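Local coordinates for conserved hypothetical protein, putative anti-sigma factor (Parabacteroides distasonis, PDB 4M0N), which probably acts as a membrane-anchored FecR-type anti-sigma factor, of which this chain is the portion carrying the FecR domain and the FecR C-terminal domain, at residues N179-L184 against E222-L227; D58-E63 against E76-I81; V40-A45 against A154-G159; P129-I134 against I142-E147. The protein carries 1 engineered substitution. All coordinates share one frame; numbering follows the deposited sequence. Where two conformers were deposited one is given.

Contact 1: N179-L184 against E222-L227; sequences NQEIVL and ESRIVL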
loop_
_atom_site.group_PDB
_atom_site.type_symbol
_atom_site.label_atom_id
_atom_site.label_comp_id
_atom_site.label_asym_id
_atom_site.label_seq_id
_atom_site.Cartn_x
_atom_site.Cartn_y
_atom_site.Cartn_z
ATOM N N ASN A 179 -0.946 14.802 -2.242
ATOM C CA ASN A 179 -0.965 15.323 -3.601
ATOM C C ASN A 179 0.031 16.463 -3.798
ATOM O O ASN A 179 -0.319 17.593 -4.224
ATOM C CB ASN A 179 -2.367 15.729 -4.009
ATOM C CG ASN A 179 -2.456 16.053 -5.472
ATOM O OD1 ASN A 179 -1.672 15.544 -6.276
ATOM N ND2 ASN A 179 -3.387 16.913 -5.827
ATOM N N GLN A 180 1.284 16.138 -3.491
ATOM C CA GLN A 180 2.357 17.094 -3.480
ATOM C C GLN A 180 3.628 16.434 -3.985
ATOM O O GLN A 180 4.065 15.439 -3.417
ATOM C CB GLN A 180 2.554 17.609 -2.057
ATOM C CG GLN A 180 3.792 18.471 -1.859
ATOM C CD GLN A 180 3.813 19.695 -2.772
ATOM O OE1 GLN A 180 2.944 20.566 -2.673
ATOM N NE2 GLN A 180 4.797 19.762 -3.668
ATOM N N GLU A 181 4.233 16.991 -5.045
ATOM C CA GLU A 181 5.472 16.443 -5.574
ATOM C C GLU A 181 6.595 16.652 -4.561
ATOM O O GLU A 181 6.802 17.751 -4.041
ATOM C CB GLU A 181 5.839 17.085 -6.911
ATOM C CG GLU A 181 6.872 16.290 -7.702
ATOM C CD GLU A 181 7.657 17.132 -8.706
ATOM O OE1 GLU A 181 7.168 18.201 -9.120
ATOM O OE2 GLU A 181 8.777 16.716 -9.079
ATOM N N ILE A 182 7.302 15.570 -4.266
ATOM C CA ILE A 182 8.418 15.627 -3.357
ATOM C C ILE A 182 9.566 14.890 -4.014
ATOM O O ILE A 182 9.410 13.741 -4.393
ATOM C CB ILE A 182 8.120 14.942 -2.017
ATOM C CG1 ILE A 182 6.937 15.598 -1.309
ATOM C CG2 ILE A 182 9.358 14.952 -1.129
ATOM C CD1 ILE A 182 6.456 14.787 -0.113
ATOM N N VAL A 183 10.701 15.568 -4.125
ATOM C CA VAL A 183 11.898 15.010 -4.742
ATOM C C VAL A 183 13.056 15.022 -3.736
ATOM O O VAL A 183 13.099 15.861 -2.839
ATOM C CB VAL A 183 12.279 15.809 -6.010
ATOM C CG1 VAL A 183 11.076 15.936 -6.932
ATOM C CG2 VAL A 183 12.812 17.194 -5.661
ATOM N N LEU A 184 13.972 14.070 -3.899
ATOM C CA LEU A 184 15.192 13.985 -3.098
ATOM C C LEU A 184 16.311 14.702 -3.829
ATOM O O LEU A 184 16.498 14.479 -5.028
ATOM C CB LEU A 184 15.586 12.514 -2.892
ATOM C CG LEU A 184 14.652 11.679 -2.014
ATOM C CD1 LEU A 184 14.930 10.187 -2.146
ATOM C CD2 LEU A 184 14.780 12.124 -0.564
ATOM N N GLU A 222 8.629 26.048 -6.763
ATOM C CA GLU A 222 7.428 26.087 -7.602
ATOM C C GLU A 222 6.799 24.692 -7.678
ATOM O O GLU A 222 7.261 23.838 -8.434
ATOM C CB GLU A 222 7.753 26.599 -9.010
ATOM N N SER A 223 5.770 24.466 -6.861
ATOM C CA SER A 223 5.019 23.205 -6.839
ATOM C C SER A 223 5.887 21.964 -6.585
ATOM O O SER A 223 5.533 20.854 -7.002
ATOM C CB SER A 223 4.238 23.019 -8.146
ATOM O OG SER A 223 5.073 22.502 -9.172
ATOM N N ARG A 224 7.013 22.154 -5.913
ATOM C CA ARG A 224 7.953 21.078 -5.663
ATOM C C ARG A 224 8.435 21.221 -4.228
ATOM O O ARG A 224 8.774 22.328 -3.806
ATOM C CB ARG A 224 9.135 21.206 -6.631
ATOM C CG ARG A 224 9.806 19.899 -7.006
ATOM C CD ARG A 224 11.017 20.157 -7.890
ATOM N NE ARG A 224 11.302 19.034 -8.784
ATOM C CZ ARG A 224 12.305 18.996 -9.663
ATOM N NH1 ARG A 224 13.146 20.022 -9.785
ATOM N NH2 ARG A 224 12.469 17.923 -10.429
ATOM N N ILE A 225 8.425 20.128 -3.469
ATOM C CA ILE A 225 9.174 20.080 -2.227
ATOM C C ILE A 225 10.425 19.259 -2.485
ATOM O O ILE A 225 10.347 18.157 -3.030
ATOM C CB ILE A 225 8.382 19.466 -1.053
ATOM C CG1 ILE A 225 7.210 20.368 -0.681
ATOM C CG2 ILE A 225 9.287 19.278 0.159
ATOM C CD1 ILE A 225 6.330 19.796 0.399
ATOM N N VAL A 226 11.569 19.808 -2.084
ATOM C CA VAL A 226 12.872 19.149 -2.235
ATOM C C VAL A 226 13.436 18.797 -0.863
ATOM O O VAL A 226 13.479 19.640 0.026
ATOM C CB VAL A 226 13.875 20.063 -2.956
ATOM C CG1 VAL A 226 15.223 19.362 -3.108
ATOM C CG2 VAL A 226 13.327 20.505 -4.312
ATOM N N LEU A 227 13.845 17.545 -0.686
ATOM C CA LEU A 227 14.440 17.098 0.570
ATOM C C LEU A 227 15.944 17.126 0.427
ATOM O O LEU A 227 16.472 16.840 -0.650
ATOM C CB LEU A 227 14.002 15.676 0.927
ATOM C CG LEU A 227 12.507 15.440 1.141
ATOM C CD1 LEU A 227 12.230 14.026 1.655
ATOM C CD2 LEU A 227 11.913 16.473 2.095
#

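Contact 2: D58-E63 against E76-I81; sequences DIRLVE and EGKPFI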
loop_
_atom_site.group_PDB
_atom_site.type_symbol
_atom_site.label_atom_id
_atom_site.label_comp_id
_atom_site.label_asym_id
_atom_site.label_seq_id
_atom_site.Cartn_x
_atom_site.Cartn_y
_atom_site.Cartn_z
ATOM N N ASP A 58 -16.336 -18.994 -11.848
ATOM C CA ASP A 58 -16.150 -19.765 -10.609
ATOM C C ASP A 58 -15.192 -19.079 -9.616
ATOM O O ASP A 58 -14.922 -19.604 -8.526
ATOM C CB ASP A 58 -15.621 -21.170 -10.919
ATOM C CG ASP A 58 -14.266 -21.151 -11.623
ATOM O OD1 ASP A 58 -14.117 -20.406 -12.616
ATOM O OD2 ASP A 58 -13.350 -21.881 -11.181
ATOM N N ILE A 59 -14.654 -17.928 -9.999
ATOM C CA ILE A 59 -13.817 -17.163 -9.092
ATOM C C ILE A 59 -14.335 -15.741 -9.112
ATOM O O ILE A 59 -14.962 -15.305 -10.084
ATOM C CB ILE A 59 -12.322 -17.190 -9.499
ATOM C CG1 ILE A 59 -12.128 -16.624 -10.903
ATOM C CG2 ILE A 59 -11.786 -18.614 -9.446
ATOM C CD1 ILE A 59 -10.682 -16.301 -11.235
ATOM N N ARG A 60 -14.126 -15.043 -8.011
ATOM C CA ARG A 60 -14.413 -13.638 -7.943
ATOM C C ARG A 60 -13.079 -12.922 -8.178
ATOM O O ARG A 60 -12.296 -12.799 -7.253
ATOM C CB ARG A 60 -14.942 -13.303 -6.554
ATOM C CG ARG A 60 -16.296 -13.918 -6.263
ATOM C CD ARG A 60 -16.709 -13.688 -4.821
ATOM N NE ARG A 60 -15.963 -14.523 -3.907
ATOM C CZ ARG A 60 -15.874 -14.332 -2.588
ATOM N NH1 ARG A 60 -16.465 -13.304 -2.003
ATOM N NH2 ARG A 60 -15.212 -15.195 -1.829
ATOM N N LEU A 61 -12.846 -12.446 -9.400
ATOM C CA LEU A 61 -11.557 -11.859 -9.784
ATOM C C LEU A 61 -11.616 -10.352 -9.954
ATOM O O LEU A 61 -12.478 -9.840 -10.659
ATOM C CB LEU A 61 -11.097 -12.459 -11.114
ATOM C CG LEU A 61 -9.786 -11.900 -11.689
ATOM C CD1 LEU A 61 -8.620 -12.384 -10.855
ATOM C CD2 LEU A 61 -9.667 -12.372 -13.128
ATOM N N VAL A 62 -10.687 -9.646 -9.314
ATOM C CA VAL A 62 -10.470 -8.231 -9.555
ATOM C C VAL A 62 -8.979 -8.017 -9.869
ATOM O O VAL A 62 -8.121 -8.862 -9.527
ATOM C CB VAL A 62 -10.995 -7.334 -8.423
ATOM C CG1 VAL A 62 -12.461 -7.659 -8.109
ATOM C CG2 VAL A 62 -10.134 -7.427 -7.172
ATOM N N GLU A 63 -8.698 -6.949 -10.607
ATOM C CA GLU A 63 -7.329 -6.558 -10.938
ATOM C C GLU A 63 -7.075 -5.221 -10.310
ATOM O O GLU A 63 -7.944 -4.347 -10.324
ATOM C CB GLU A 63 -7.094 -6.467 -12.454
ATOM C CG GLU A 63 -7.073 -7.813 -13.165
ATOM C CD GLU A 63 -6.871 -7.675 -14.671
ATOM O OE1 GLU A 63 -7.015 -6.567 -15.203
ATOM O OE2 GLU A 63 -6.597 -8.695 -15.318
ATOM N N GLU A 76 -16.804 -19.895 0.454
ATOM C CA GLU A 76 -15.892 -21.032 0.305
ATOM C C GLU A 76 -15.988 -21.633 -1.101
ATOM O O GLU A 76 -15.000 -22.127 -1.646
ATOM C CB GLU A 76 -16.179 -22.115 1.351
ATOM C CG GLU A 76 -15.829 -21.736 2.784
ATOM C CD GLU A 76 -16.096 -22.865 3.780
ATOM O OE1 GLU A 76 -17.038 -23.658 3.560
ATOM O OE2 GLU A 76 -15.367 -22.959 4.795
ATOM N N GLY A 77 -17.178 -21.568 -1.686
ATOM C CA GLY A 77 -17.409 -22.107 -3.024
ATOM C C GLY A 77 -16.837 -21.290 -4.165
ATOM O O GLY A 77 -16.858 -21.744 -5.306
ATOM N N LYS A 78 -16.315 -20.094 -3.862
ATOM C CA LYS A 78 -15.952 -19.138 -4.892
ATOM C C LYS A 78 -14.796 -18.276 -4.376
ATOM O O LYS A 78 -15.015 -17.260 -3.724
ATOM C CB LYS A 78 -17.171 -18.277 -5.231
ATOM C CG LYS A 78 -17.249 -17.821 -6.676
ATOM C CD LYS A 78 -18.619 -17.215 -6.952
ATOM C CE LYS A 78 -18.641 -16.393 -8.231
ATOM N NZ LYS A 78 -19.968 -15.749 -8.449
ATOM N N PRO A 79 -13.558 -18.717 -4.620
ATOM C CA PRO A 79 -12.433 -17.936 -4.131
ATOM C C PRO A 79 -12.443 -16.538 -4.720
ATOM O O PRO A 79 -12.938 -16.327 -5.847
ATOM C CB PRO A 79 -11.221 -18.701 -4.648
ATOM C CG PRO A 79 -11.702 -20.100 -4.858
ATOM C CD PRO A 79 -13.129 -19.954 -5.296
ATOM N N PHE A 80 -11.910 -15.597 -3.952
ATOM C CA PHE A 80 -11.765 -14.216 -4.381
ATOM C C PHE A 80 -10.291 -14.020 -4.696
ATOM O O PHE A 80 -9.464 -14.383 -3.879
ATOM C CB PHE A 80 -12.158 -13.299 -3.221
ATOM C CG PHE A 80 -12.272 -11.861 -3.597
ATOM C CD1 PHE A 80 -11.135 -11.044 -3.681
ATOM C CD2 PHE A 80 -13.522 -11.297 -3.833
ATOM C CE1 PHE A 80 -11.266 -9.707 -4.028
ATOM C CE2 PHE A 80 -13.646 -9.965 -4.193
ATOM C CZ PHE A 80 -12.518 -9.163 -4.282
ATOM N N ILE A 81 -9.989 -13.458 -5.858
ATOM C CA ILE A 81 -8.599 -13.228 -6.248
ATOM C C ILE A 81 -8.351 -11.764 -6.543
ATOM O O ILE A 81 -9.024 -11.145 -7.401
ATOM C CB ILE A 81 -8.203 -14.078 -7.456
ATOM C CG1 ILE A 81 -8.304 -15.561 -7.115
ATOM C CG2 ILE A 81 -6.793 -13.685 -7.905
ATOM C CD1 ILE A 81 -7.933 -16.490 -8.253
#

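Contact 3: V40-A45 against A154-G159; sequences VVHLNA and AWLQGG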
loop_
_atom_site.group_PDB
_atom_site.type_symbol
_atom_site.label_atom_id
_atom_site.label_comp_id
_atom_site.label_asym_id
_atom_site.label_seq_id
_atom_site.Cartn_x
_atom_site.Cartn_y
_atom_site.Cartn_z
ATOM N N VAL A 40 -16.180 -5.312 0.539
ATOM C CA VAL A 40 -15.925 -3.892 0.642
ATOM C C VAL A 40 -14.456 -3.682 0.322
ATOM O O VAL A 40 -13.586 -4.394 0.851
ATOM C CB VAL A 40 -16.189 -3.374 2.064
ATOM C CG1 VAL A 40 -15.803 -1.902 2.188
ATOM C CG2 VAL A 40 -17.659 -3.525 2.368
ATOM N N VAL A 41 -14.192 -2.749 -0.567
ATOM C CA VAL A 41 -12.843 -2.406 -0.910
ATOM C C VAL A 41 -12.618 -0.915 -0.643
ATOM O O VAL A 41 -13.400 -0.069 -1.123
ATOM C CB VAL A 41 -12.542 -2.650 -2.413
ATOM C CG1 VAL A 41 -11.063 -2.444 -2.676
ATOM C CG2 VAL A 41 -13.024 -4.055 -2.864
ATOM N N HIS A 42 -11.595 -0.608 0.126
ATOM C CA HIS A 42 -11.133 0.778 0.322
ATOM C C HIS A 42 -9.904 0.967 -0.545
ATOM O O HIS A 42 -8.948 0.176 -0.444
ATOM C CB HIS A 42 -10.710 0.993 1.748
ATOM C CG HIS A 42 -11.830 1.048 2.729
ATOM N ND1 HIS A 42 -12.493 -0.078 3.168
ATOM C CD2 HIS A 42 -12.349 2.088 3.419
ATOM C CE1 HIS A 42 -13.408 0.272 4.058
ATOM N NE2 HIS A 42 -13.332 1.579 4.239
ATOM N N LEU A 43 -9.922 2.006 -1.394
ATOM C CA LEU A 43 -8.837 2.263 -2.331
ATOM C C LEU A 43 -8.089 3.510 -1.918
ATOM O O LEU A 43 -8.697 4.556 -1.701
ATOM C CB LEU A 43 -9.387 2.448 -3.735
ATOM C CG LEU A 43 -10.037 1.224 -4.353
ATOM C CD1 LEU A 43 -11.505 1.136 -3.985
ATOM C CD2 LEU A 43 -9.851 1.334 -5.858
ATOM N N ASN A 44 -6.766 3.401 -1.810
ATOM C CA ASN A 44 -5.925 4.520 -1.406
ATOM C C ASN A 44 -5.598 5.372 -2.630
ATOM O O ASN A 44 -5.809 4.957 -3.770
ATOM C CB ASN A 44 -4.669 4.007 -0.747
ATOM C CG ASN A 44 -4.005 5.044 0.155
ATOM O OD1 ASN A 44 -4.531 6.163 0.328
ATOM N ND2 ASN A 44 -2.861 4.681 0.729
ATOM N N ALA A 45 -5.099 6.569 -2.367
ATOM C CA ALA A 45 -4.686 7.528 -3.367
ATOM C C ALA A 45 -3.807 6.893 -4.435
ATOM O O ALA A 45 -2.850 6.183 -4.119
ATOM C CB ALA A 45 -3.874 8.643 -2.669
ATOM N N ALA A 154 -3.638 1.942 8.641
ATOM C CA ALA A 154 -3.978 3.208 9.294
ATOM C C ALA A 154 -4.394 4.233 8.253
ATOM O O ALA A 154 -5.137 5.178 8.553
ATOM C CB ALA A 154 -2.793 3.727 10.073
ATOM N N TRP A 155 -3.874 4.059 7.050
ATOM C CA TRP A 155 -4.244 4.919 5.941
ATOM C C TRP A 155 -5.755 5.064 5.767
ATOM O O TRP A 155 -6.225 6.111 5.366
ATOM C CB TRP A 155 -3.547 4.503 4.646
ATOM C CG TRP A 155 -4.030 3.224 3.988
ATOM C CD1 TRP A 155 -3.461 1.990 4.095
ATOM C CD2 TRP A 155 -5.156 3.075 3.107
ATOM N NE1 TRP A 155 -4.172 1.075 3.352
ATOM C CE2 TRP A 155 -5.220 1.715 2.736
ATOM C CE3 TRP A 155 -6.121 3.954 2.606
ATOM C CZ2 TRP A 155 -6.178 1.238 1.845
ATOM C CZ3 TRP A 155 -7.085 3.464 1.747
ATOM C CH2 TRP A 155 -7.110 2.119 1.387
ATOM N N LEU A 156 -6.514 4.019 6.094
ATOM C CA LEU A 156 -7.963 4.058 6.021
ATOM C C LEU A 156 -8.537 5.251 6.800
ATOM O O LEU A 156 -9.513 5.843 6.352
ATOM C CB LEU A 156 -8.555 2.762 6.602
ATOM C CG LEU A 156 -8.136 1.463 5.889
ATOM C CD1 LEU A 156 -8.569 0.225 6.665
ATOM C CD2 LEU A 156 -8.703 1.426 4.508
ATOM N N GLN A 157 -7.894 5.592 7.923
ATOM C CA GLN A 157 -8.356 6.664 8.835
ATOM C C GLN A 157 -7.458 7.897 8.748
ATOM O O GLN A 157 -7.529 8.767 9.622
ATOM C CB GLN A 157 -8.380 6.162 10.292
ATOM C CG GLN A 157 -9.334 5.006 10.559
ATOM C CD GLN A 157 -8.734 3.635 10.271
ATOM O OE1 GLN A 157 -7.530 3.419 10.422
ATOM N NE2 GLN A 157 -9.580 2.700 9.852
ATOM N N GLY A 158 -6.625 7.968 7.705
ATOM C CA GLY A 158 -5.707 9.074 7.494
ATOM C C GLY A 158 -4.398 8.983 8.259
ATOM O O GLY A 158 -3.693 9.973 8.414
ATOM N N GLY A 159 -4.059 7.795 8.733
ATOM C CA GLY A 159 -2.780 7.582 9.352
ATOM C C GLY A 159 -1.672 7.193 8.377
ATOM O O GLY A 159 -1.917 6.747 7.255
#

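Contact 4: P129-I134 against I142-E147; sequences PNEQII and ILKKNE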
loop_
_atom_site.group_PDB
_atom_site.type_symbol
_atom_site.label_atom_id
_atom_site.label_comp_id
_atom_site.label_asym_id
_atom_site.label_seq_id
_atom_site.Cartn_x
_atom_site.Cartn_y
_atom_site.Cartn_z
ATOM N N PRO A 129 -3.375 -13.644 10.288
ATOM C CA PRO A 129 -3.444 -12.266 10.762
ATOM C C PRO A 129 -2.147 -11.752 11.347
ATOM O O PRO A 129 -1.437 -12.448 12.057
ATOM C CB PRO A 129 -4.575 -12.320 11.795
ATOM C CG PRO A 129 -5.495 -13.375 11.236
ATOM C CD PRO A 129 -4.531 -14.427 10.756
ATOM N N ASN A 130 -1.827 -10.524 10.976
ATOM C CA ASN A 130 -0.607 -9.848 11.393
ATOM C C ASN A 130 0.683 -10.509 10.900
ATOM O O ASN A 130 1.732 -10.392 11.512
ATOM C CB ASN A 130 -0.623 -9.567 12.873
ATOM C CG ASN A 130 -1.873 -8.803 13.281
ATOM O OD1 ASN A 130 -2.263 -7.852 12.602
ATOM N ND2 ASN A 130 -2.567 -9.300 14.263
ATOM N N GLU A 131 0.553 -11.233 9.791
ATOM C CA GLU A 131 1.665 -11.633 8.956
ATOM C C GLU A 131 1.608 -10.843 7.655
ATOM O O GLU A 131 0.561 -10.342 7.247
ATOM C CB GLU A 131 1.590 -13.137 8.666
ATOM C CG GLU A 131 1.654 -13.982 9.922
ATOM C CD GLU A 131 1.850 -15.469 9.601
ATOM O OE1 GLU A 131 1.214 -15.948 8.624
ATOM O OE2 GLU A 131 2.644 -16.129 10.316
ATOM N N GLN A 132 2.761 -10.716 7.026
ATOM C CA GLN A 132 2.909 -9.909 5.857
ATOM C C GLN A 132 3.932 -10.541 4.945
ATOM O O GLN A 132 4.850 -11.179 5.414
ATOM C CB GLN A 132 3.433 -8.541 6.339
ATOM C CG GLN A 132 3.851 -7.524 5.339
ATOM C CD GLN A 132 4.315 -6.266 6.032
ATOM O OE1 GLN A 132 5.423 -6.190 6.616
ATOM N NE2 GLN A 132 3.476 -5.276 5.975
ATOM N N ILE A 133 3.764 -10.318 3.647
ATOM C CA ILE A 133 4.787 -10.621 2.654
ATOM C C ILE A 133 5.182 -9.316 1.985
ATOM O O ILE A 133 4.320 -8.489 1.650
ATOM C CB ILE A 133 4.274 -11.604 1.608
ATOM C CG1 ILE A 133 4.168 -13.002 2.235
ATOM C CG2 ILE A 133 5.158 -11.614 0.357
ATOM C CD1 ILE A 133 3.306 -13.896 1.395
ATOM N N ILE A 134 6.491 -9.104 1.866
ATOM C CA ILE A 134 7.036 -7.954 1.179
ATOM C C ILE A 134 7.775 -8.511 -0.013
ATOM O O ILE A 134 8.677 -9.355 0.145
ATOM C CB ILE A 134 7.965 -7.113 2.075
ATOM C CG1 ILE A 134 7.222 -6.672 3.368
ATOM C CG2 ILE A 134 8.512 -5.919 1.281
ATOM C CD1 ILE A 134 8.041 -5.808 4.322
ATOM N N ILE A 142 11.895 -11.712 -1.465
ATOM C CA ILE A 142 10.600 -11.946 -0.911
ATOM C C ILE A 142 10.817 -12.185 0.589
ATOM O O ILE A 142 11.606 -13.056 0.963
ATOM C CB ILE A 142 9.933 -13.211 -1.511
ATOM C CG1 ILE A 142 9.828 -13.131 -3.049
ATOM C CG2 ILE A 142 8.552 -13.395 -0.914
ATOM C CD1 ILE A 142 9.435 -14.440 -3.718
ATOM N N LEU A 143 10.109 -11.424 1.408
ATOM C CA LEU A 143 10.219 -11.534 2.874
ATOM C C LEU A 143 8.872 -11.770 3.483
ATOM O O LEU A 143 7.955 -10.962 3.311
ATOM C CB LEU A 143 10.811 -10.230 3.450
ATOM C CG LEU A 143 10.883 -10.148 4.969
ATOM C CD1 LEU A 143 11.711 -11.295 5.489
ATOM C CD2 LEU A 143 11.426 -8.769 5.425
ATOM N N LYS A 144 8.734 -12.864 4.234
ATOM C CA LYS A 144 7.575 -13.054 5.074
ATOM C C LYS A 144 7.956 -12.727 6.503
ATOM O O LYS A 144 8.987 -13.153 6.983
ATOM C CB LYS A 144 7.099 -14.509 4.993
ATOM C CG LYS A 144 5.841 -14.823 5.799
ATOM C CD LYS A 144 6.153 -15.573 7.060
ATOM C CE LYS A 144 4.974 -15.637 8.012
ATOM N NZ LYS A 144 5.478 -16.185 9.313
ATOM N N LYS A 145 7.085 -11.982 7.173
ATOM C CA LYS A 145 7.363 -11.477 8.493
ATOM C C LYS A 145 6.089 -11.129 9.237
ATOM O O LYS A 145 5.008 -11.186 8.676
ATOM C CB LYS A 145 8.240 -10.228 8.425
ATOM C CG LYS A 145 7.597 -9.041 7.722
ATOM C CD LYS A 145 8.482 -7.800 7.767
ATOM C CE LYS A 145 8.804 -7.288 9.169
ATOM N NZ LYS A 145 9.332 -5.912 9.035
ATOM N N ASN A 146 6.232 -10.750 10.509
ATOM C CA ASN A 146 5.102 -10.254 11.268
ATOM C C ASN A 146 4.998 -8.763 11.128
ATOM O O ASN A 146 6.010 -8.048 11.078
ATOM C CB ASN A 146 5.240 -10.612 12.759
ATOM C CG ASN A 146 5.207 -12.099 13.014
ATOM O OD1 ASN A 146 4.439 -12.833 12.403
ATOM N ND2 ASN A 146 6.002 -12.543 13.977
ATOM N N GLU A 147 3.777 -8.265 11.090
ATOM C CA GLU A 147 3.563 -6.817 11.107
ATOM C C GLU A 147 2.147 -6.602 11.582
ATOM O O GLU A 147 1.243 -7.387 11.278
ATOM C CB GLU A 147 3.776 -6.201 9.714
ATOM C CG GLU A 147 3.618 -4.682 9.658
ATOM C CD GLU A 147 4.568 -3.973 10.595
ATOM O OE1 GLU A 147 5.691 -3.657 10.177
ATOM O OE2 GLU A 147 4.175 -3.709 11.752
HETATM O O HOH W 1 0.242 -7.684 8.597
HETATM O O HOH W 2 6.829 -4.361 7.815
#

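Contact 1: N179-L184 against E222-L227
Gln-180 lays its CG against CD1 of Ile-225 at 3.6 Å, the two side chains crossing at about a right angle. Its CG stands anti to the backbone N (chi1 171°), and the bend at chi2 (58°) turns CD back over Ile-225. NE2 then donates to O of its neighbour Glu-181 at 2.9 Å, while Ile-225 N reaches the same oxygen from the opposite face of the carbonyl. An alanine here would probably leave that oxygen without one of its two donors and open a gap over CD1 of Ile-225. Ile-182 lies alongside Ile-225, pointing the same way, and its CG2 meets CG of Leu-227 at 3.9 Å; Ile-171 and Leu-174 of helix 167-178 pack on this face. On the face of Val-183 and Val-226, the CG2 methyls touch at 3.6 Å. There the extended Arg-224 passes Val-183, whose CG2 sits over one face of the guanidinium. Glu-181 OE2 meets Arg-224 NE near the guanidinium plane, a salt bridge whose hydrogen bond is weak, 3.4 Å long, with the flat groups 54° apart. Ile-182 to Leu-184 and Ile-225 to Leu-227 form the parallel pair in a three-stranded mixed sheet backed by two helices, consistent with a secretin-N0-like fold.

Contact 2: D58-E63 against E76-I81
Arg-60 and Leu-61 pair in parallel with Phe-80 and Ile-81, the two segments running 27° apart and held by bonds from Arg-60 N to Pro-79 O, Ile-81 N to Arg-60 O and Val-62 N to Ile-81 O. The Arg-60 side chain bends at chi3 (-74°), which brings NE to Lys-78 O; NE (2.9 Å) and NH2 (2.8 Å) both grip that oxygen, side-on and close to the guanidinium plane. NH2 comes nearly along the C=O axis, whereas NE is tilted from the carbonyl plane. Phe-80 CB covers one guanidinium face toward the rim, and the aromatic ring stands almost perpendicular to that plane, with its CD2 3.7 Å from Arg-60 CB. The buried charge has further partners, a salt bridge from NH1 to Asp-37 among them. This is the one parallel neighbour pair in its seven-stranded mixed sheet; the chain between the strands runs through strand 67-72 of the second, antiparallel sheet, whose Phe-70 touches both Val-62 and Phe-80. Lys-78, extended beyond CG, crosses Arg-60 at a slant, CE 3.9 Å from Arg-60 CG, and carries its NZ on to Phe-55 O, so that the like charges do not meet. On the other face of the sheet Leu-61 CD1 rests on Ile-81 CG2 at 3.7 Å, and Ile-59 CD1 approaches Ile-81 CD1 at 4.1 Å.

Contact 3: V40-A45 against A154-G159
Asn-44 and Leu-156 cover opposite faces of the buried Trp-155 indole, and this broad sandwich is the tight part of the contact. From one side Asn-44 CB makes a CH-pi contact 3.6 Å from the centroid of the six-membered ring, and its amide, only 10° from the ring plane, stacks on with CG 3.4 Å from Trp-155 CE3. From the other, Leu-156 CD2 stands 3.5 Å above the plane, toward the rim. The rim of the indole ends against the strand itself, where His-42 O lies near the ring plane, 3.2 Å from Trp-155 CH2. With CG of Trp-155 set between its backbone N and carbonyl carbon (chi1 72°), the indole is carried toward strand 40-43. Both polar ends are held by other residues, Asn-44 ND2 by Glu-67 and Trp-155 NE1 by Asn-97. The contact docks a 3-10 turn, lying between helix 149-152 and strand 159-166, on strand 40-43 of the antiparallel FecR-domain sheet, close to Gly-46, a magnesium-binding position. No hydrogen bond joins the segments anywhere along the contact. Its more open side is narrow: His-42 and Leu-156, both partly exposed, meet through one methyl, Leu-156 CD2 touching His-42 CB at 3.4 Å, the side chains crossing at about a right angle.

Contact 4: P129-I134 against I142-E147
Gln-132, Lys-145 and Glu-147 converge on one water, which donates to Gln-132 OE1 at 2.6 Å and to Glu-147 OE1 at 2.7 Å while accepting from Lys-145 NZ at 3.2 Å. Gln-132 extends straight past CG (chi2 180°), alongside Glu-147, whose CB lies 3.5 Å from Gln-132 OE1. Its other end, NE2, is bonded to Ser-110, and the Glu-147 carboxylate passes on to Tyr-161 and Asn-163; this tie links the sheet to strand 159-166. A second water donates to Glu-131 O and Glu-147 O. The backbone is an antiparallel beta hairpin, in which Gln-132 with Lys-145 and Ile-134 with Leu-143 are hydrogen-bonded pairs and strand 142-146 is outermost in its sheet within the chain. On the face of Glu-131 and Lys-144 the charges join across the strands: Lys-144 NZ meets Glu-131 OE2 at 3.0 Å from above the carboxylate plane, while OE1 accepts from Leu-128 N. An alanine in place of Glu-131 would probably leave the Lys-144 ammonium without its acidic mate and Leu-128 N without this acceptor. Near the second water, Glu-147 N donates to Asn-130 O at 3.0 Å. On the Gln-132 face, Ile-134 CD1 rests against Lys-145 CD at 4.0 Å.

Contacts 2 and 4 lie in the N-terminal beta part of the chain and contact 3 docks a loop on it, whereas contact 1 belongs to the C-terminal domain; the centres of contacts 1 and 2 lie 40 Å apart, on opposite sides of the chain's centre. Along the sequence, 108 residues separate the segments of contact 3, and both contact 2 and then contact 4 close within that span before contact 1 begins. Contacts 3 and 4 share the antiparallel seven-stranded sheet, their centres 19 Å apart, while contact 2 sits in the mixed sheet. Contact 3, whose nearest atoms are about 7 Å from contact 1, holds the turn just before strand 159-166 against the FecR sheet, and is likely to fix how the two parts sit together.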